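Local structure of 3-oxoacyl-[acyl-carrier-protein] synthase, mitochondrial (Arabidopsis thaliana, 2IX4) at residues Ala175-Ala178 with Cys179-Ala183; Glu207-Asp211 with Ala212-Ala216. The protein catalyses the condensation steps of mitochondrial fatty acid synthesis, lengthening acyl chains by two carbons taken from malonyl-ACP. All coordinates share one frame; numbering follows the deposited sequence.

How the contacts relate
Both contacts are local turns that lead into a helix, and they follow one another along the chain within the N-terminal ketoacyl synthase domain. Contact 1 joins the loop after strand 172-173 to the start of helix 181-195; contact 2 does the same between strand 200-207 and helix 212-220. The two strands belong to one mixed sheet, each running parallel to strand 116-122. The contact centres lie about 17 Å apart, yet the nearest atoms come within about 5 Å. Contact 1 carries the acylated Cys179, contact 2 supplies Glu207 to the hexanoic acid pocket, and both reach the second subunit, so acyl site and dimer interface are built side by side.

Contact 1: residues Ala175-Ala178 with Cys179-Ala183; sequences AVTA and CATGA. With 6NA (hexanoic acid), chain C.
Thr181 reaches back over the turn to Thr177 and Ala178 and ties the approach loop to the first turn of helix 181-195. Its CB passes 3.2 Å from Ala178 O, where the side chain forks. The OG1 branch, turned beside its backbone N by a chi1 of -71°, donates to Ala178 O at 2.6 Å and accepts from Thr177 N at 2.9 Å, so this buried hydroxyl clasps both. The CG2 branch, anti to the backbone N, ends 3.3 Å from Ala175 O. Ala178 O also takes Thr181 N, at 3.2 Å, from the same face of its carbonyl plane as the hydroxyl. This is the nucleophilic elbow of the thiolase fold: Ala178, with a positive phi of 57°, turns the chain so that Cys179 stands in the 3-10 turn just ahead of the helix, close to His320 and His359, the other predicted active-site residues. Cys179 SG is covalently bonded to C of the hexanoyl group at 1.7 Å, a thioester, and the acyl oxygen receives a hydrogen bond from Phe419 N and a weak one from Cys179 N, the two amides expected of an oxyanion hole. Val176 makes backbone hydrogen bonds to the second subunit.

Contact 2: residues Glu207-Asp211 with Ala212-Ala216; sequences ESSID and ALSVA
A chi1 of 51° tucks the carboxylate of Asp211 between its own backbone N and carbonyl carbon, while a chi1 of -64° in Ser214 lays OG beside its backbone N; the two groups therefore meet over the first turn of helix 212-220. Asp211 is the N-cap residue, and its OD1 accepts the capping bond from Ser214 N at 3.0 Å and a second from Ser214 OG at 2.8 Å. The amide uses the anti side of the carboxylate and the hydroxyl the syn side, both donors lying roughly 30° off its plane on the same face. A water donates to Asp211 OD1 as well and accepts from Leu213 N, linking a second first-turn amide to the carboxylate. Such a gathering of donors probably steadies the negative charge in this buried place. Ser209 OG lies 2.9 Å from Ser214 OG and extends the polar cluster into the loop. Below the cap, Val215 N reaches Asp211 O at 3.0 Å in a nearly straight bond. Strand 200-207 ends at Glu207, a few residues before the cap, its carboxylate held by Gly362 N and Ile124 N; Ile127 of helix 127-138 packs on Asp211, Leu213 and Ser214, and Phe149 of the second subunit meets Leu213.

Contact 1: residues Ala175-Ala178 with Cys179-Ala183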
# COMPACT_ATOMS: atom_id res chain seq x y z
N ALA A 175 1.87 -0.42 4.00
CA ALA A 175 2.72 -0.66 2.84
C ALA A 175 2.07 -1.78 2.06
O ALA A 175 1.66 -2.78 2.64
CB ALA A 175 4.12 -1.03 3.27
N VAL A 176 1.95 -1.61 0.75
CA VAL A 176 1.38 -2.66 -0.09
C VAL A 176 2.34 -2.95 -1.23
O VAL A 176 2.56 -2.11 -2.10
CB VAL A 176 -0.03 -2.31 -0.61
CG1 VAL A 176 -0.58 -3.44 -1.46
CG2 VAL A 176 -0.98 -2.04 0.56
N THR A 177 2.91 -4.15 -1.20
CA THR A 177 4.00 -4.53 -2.09
C THR A 177 3.82 -5.98 -2.52
O THR A 177 4.78 -6.77 -2.52
CB THR A 177 5.37 -4.37 -1.39
OG1 THR A 177 5.31 -4.96 -0.08
CG2 THR A 177 5.75 -2.90 -1.24
N ALA A 178 2.59 -6.33 -2.90
CA ALA A 178 2.22 -7.69 -3.30
C ALA A 178 2.54 -8.72 -2.21
O ALA A 178 2.08 -8.57 -1.07
CB ALA A 178 2.87 -8.07 -4.65
N CYS A 179 3.33 -9.73 -2.54
CA CYS A 179 3.62 -10.80 -1.58
C CYS A 179 4.71 -10.44 -0.55
O CYS A 179 5.03 -11.25 0.32
CB CYS A 179 3.93 -12.11 -2.30
SG CYS A 179 2.52 -12.69 -3.31
N ALA A 180 5.24 -9.22 -0.64
CA ALA A 180 6.14 -8.69 0.38
C ALA A 180 5.43 -7.72 1.34
O ALA A 180 6.06 -7.15 2.23
CB ALA A 180 7.34 -8.01 -0.27
N THR A 181 4.12 -7.57 1.15
CA THR A 181 3.30 -6.59 1.86
C THR A 181 3.50 -6.62 3.38
O THR A 181 3.74 -5.59 4.00
CB THR A 181 1.80 -6.75 1.49
OG1 THR A 181 1.60 -6.30 0.15
CG2 THR A 181 0.90 -5.94 2.43
N GLY A 182 3.40 -7.81 3.97
CA GLY A 182 3.55 -7.98 5.42
C GLY A 182 4.94 -7.64 5.92
O GLY A 182 5.10 -7.21 7.06
N ALA A 183 5.95 -7.82 5.07
CA ALA A 183 7.33 -7.53 5.45
C ALA A 183 7.61 -6.03 5.44
O ALA A 183 8.11 -5.49 6.43
CB ALA A 183 8.30 -8.27 4.54
CA 6NA C . 1.56 -12.30 -5.88
C 6NA C . 2.66 -12.04 -4.88
O 6NA C . 3.63 -11.36 -5.17
CB 6NA C . 0.62 -11.10 -5.92
CG 6NA C . -0.44 -11.20 -4.82
CD 6NA C . -0.59 -9.88 -4.09
C6 6NA C . -0.86 -10.10 -2.62

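Contact 2: residues Glu207-Asp211 with Ala212-Ala216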
# COMPACT_ATOMS: atom_id res chain seq x y z
N GLU A 207 -4.58 -11.13 4.45
CA GLU A 207 -5.10 -11.49 3.13
C GLU A 207 -6.20 -12.52 3.25
O GLU A 207 -6.11 -13.48 4.02
CB GLU A 207 -3.99 -12.04 2.23
CG GLU A 207 -4.29 -11.89 0.74
CD GLU A 207 -3.94 -10.51 0.22
OE1 GLU A 207 -2.74 -10.20 0.12
OE2 GLU A 207 -4.87 -9.73 -0.10
N SER A 208 -7.27 -12.30 2.49
CA SER A 208 -8.33 -13.27 2.35
C SER A 208 -8.77 -13.24 0.91
O SER A 208 -9.77 -12.62 0.55
CB SER A 208 -9.50 -12.94 3.27
OG SER A 208 -10.43 -14.01 3.26
N SER A 209 -7.99 -13.92 0.07
CA SER A 209 -8.18 -13.85 -1.36
C SER A 209 -8.42 -15.23 -1.99
O SER A 209 -8.01 -15.48 -3.12
CB SER A 209 -6.98 -13.15 -2.01
OG SER A 209 -7.36 -12.48 -3.20
N ILE A 210 -9.08 -16.12 -1.25
CA ILE A 210 -9.49 -17.40 -1.82
C ILE A 210 -10.93 -17.30 -2.33
O ILE A 210 -11.88 -17.39 -1.56
CB ILE A 210 -9.32 -18.61 -0.85
CG1 ILE A 210 -7.90 -18.66 -0.29
CG2 ILE A 210 -9.66 -19.92 -1.59
CD1 ILE A 210 -7.70 -19.72 0.79
N ASP A 211 -11.05 -17.09 -3.64
CA ASP A 211 -12.33 -16.91 -4.30
C ASP A 211 -12.16 -17.17 -5.79
O ASP A 211 -11.03 -17.25 -6.28
CB ASP A 211 -12.88 -15.50 -4.06
CG ASP A 211 -11.87 -14.41 -4.38
OD1 ASP A 211 -11.57 -14.17 -5.57
OD2 ASP A 211 -11.37 -13.78 -3.42
N ALA A 212 -13.28 -17.27 -6.50
CA ALA A 212 -13.30 -17.65 -7.91
C ALA A 212 -12.30 -16.89 -8.78
O ALA A 212 -11.47 -17.50 -9.45
CB ALA A 212 -14.70 -17.49 -8.47
N LEU A 213 -12.39 -15.56 -8.76
CA LEU A 213 -11.58 -14.74 -9.65
C LEU A 213 -10.10 -14.70 -9.26
O LEU A 213 -9.24 -14.62 -10.13
CB LEU A 213 -12.16 -13.32 -9.76
CG LEU A 213 -11.71 -12.50 -10.97
CD1 LEU A 213 -11.85 -13.29 -12.28
CD2 LEU A 213 -12.49 -11.18 -11.04
N SER A 214 -9.83 -14.74 -7.96
CA SER A 214 -8.45 -14.79 -7.47
C SER A 214 -7.74 -16.07 -7.92
O SER A 214 -6.63 -16.01 -8.44
CB SER A 214 -8.41 -14.70 -5.95
OG SER A 214 -8.91 -13.45 -5.51
N VAL A 215 -8.40 -17.21 -7.71
CA VAL A 215 -7.88 -18.50 -8.13
C VAL A 215 -7.72 -18.55 -9.65
O VAL A 215 -6.66 -18.93 -10.15
CB VAL A 215 -8.76 -19.68 -7.62
CG1 VAL A 215 -8.24 -21.01 -8.14
CG2 VAL A 215 -8.79 -19.71 -6.09
N ALA A 216 -8.75 -18.13 -10.38
CA ALA A 216 -8.71 -18.09 -11.85
C ALA A 216 -7.63 -17.15 -12.38
O ALA A 216 -6.99 -17.43 -13.38
CB ALA A 216 -10.07 -17.70 -12.42
O HOH W 1 -13.96 -13.85 -6.91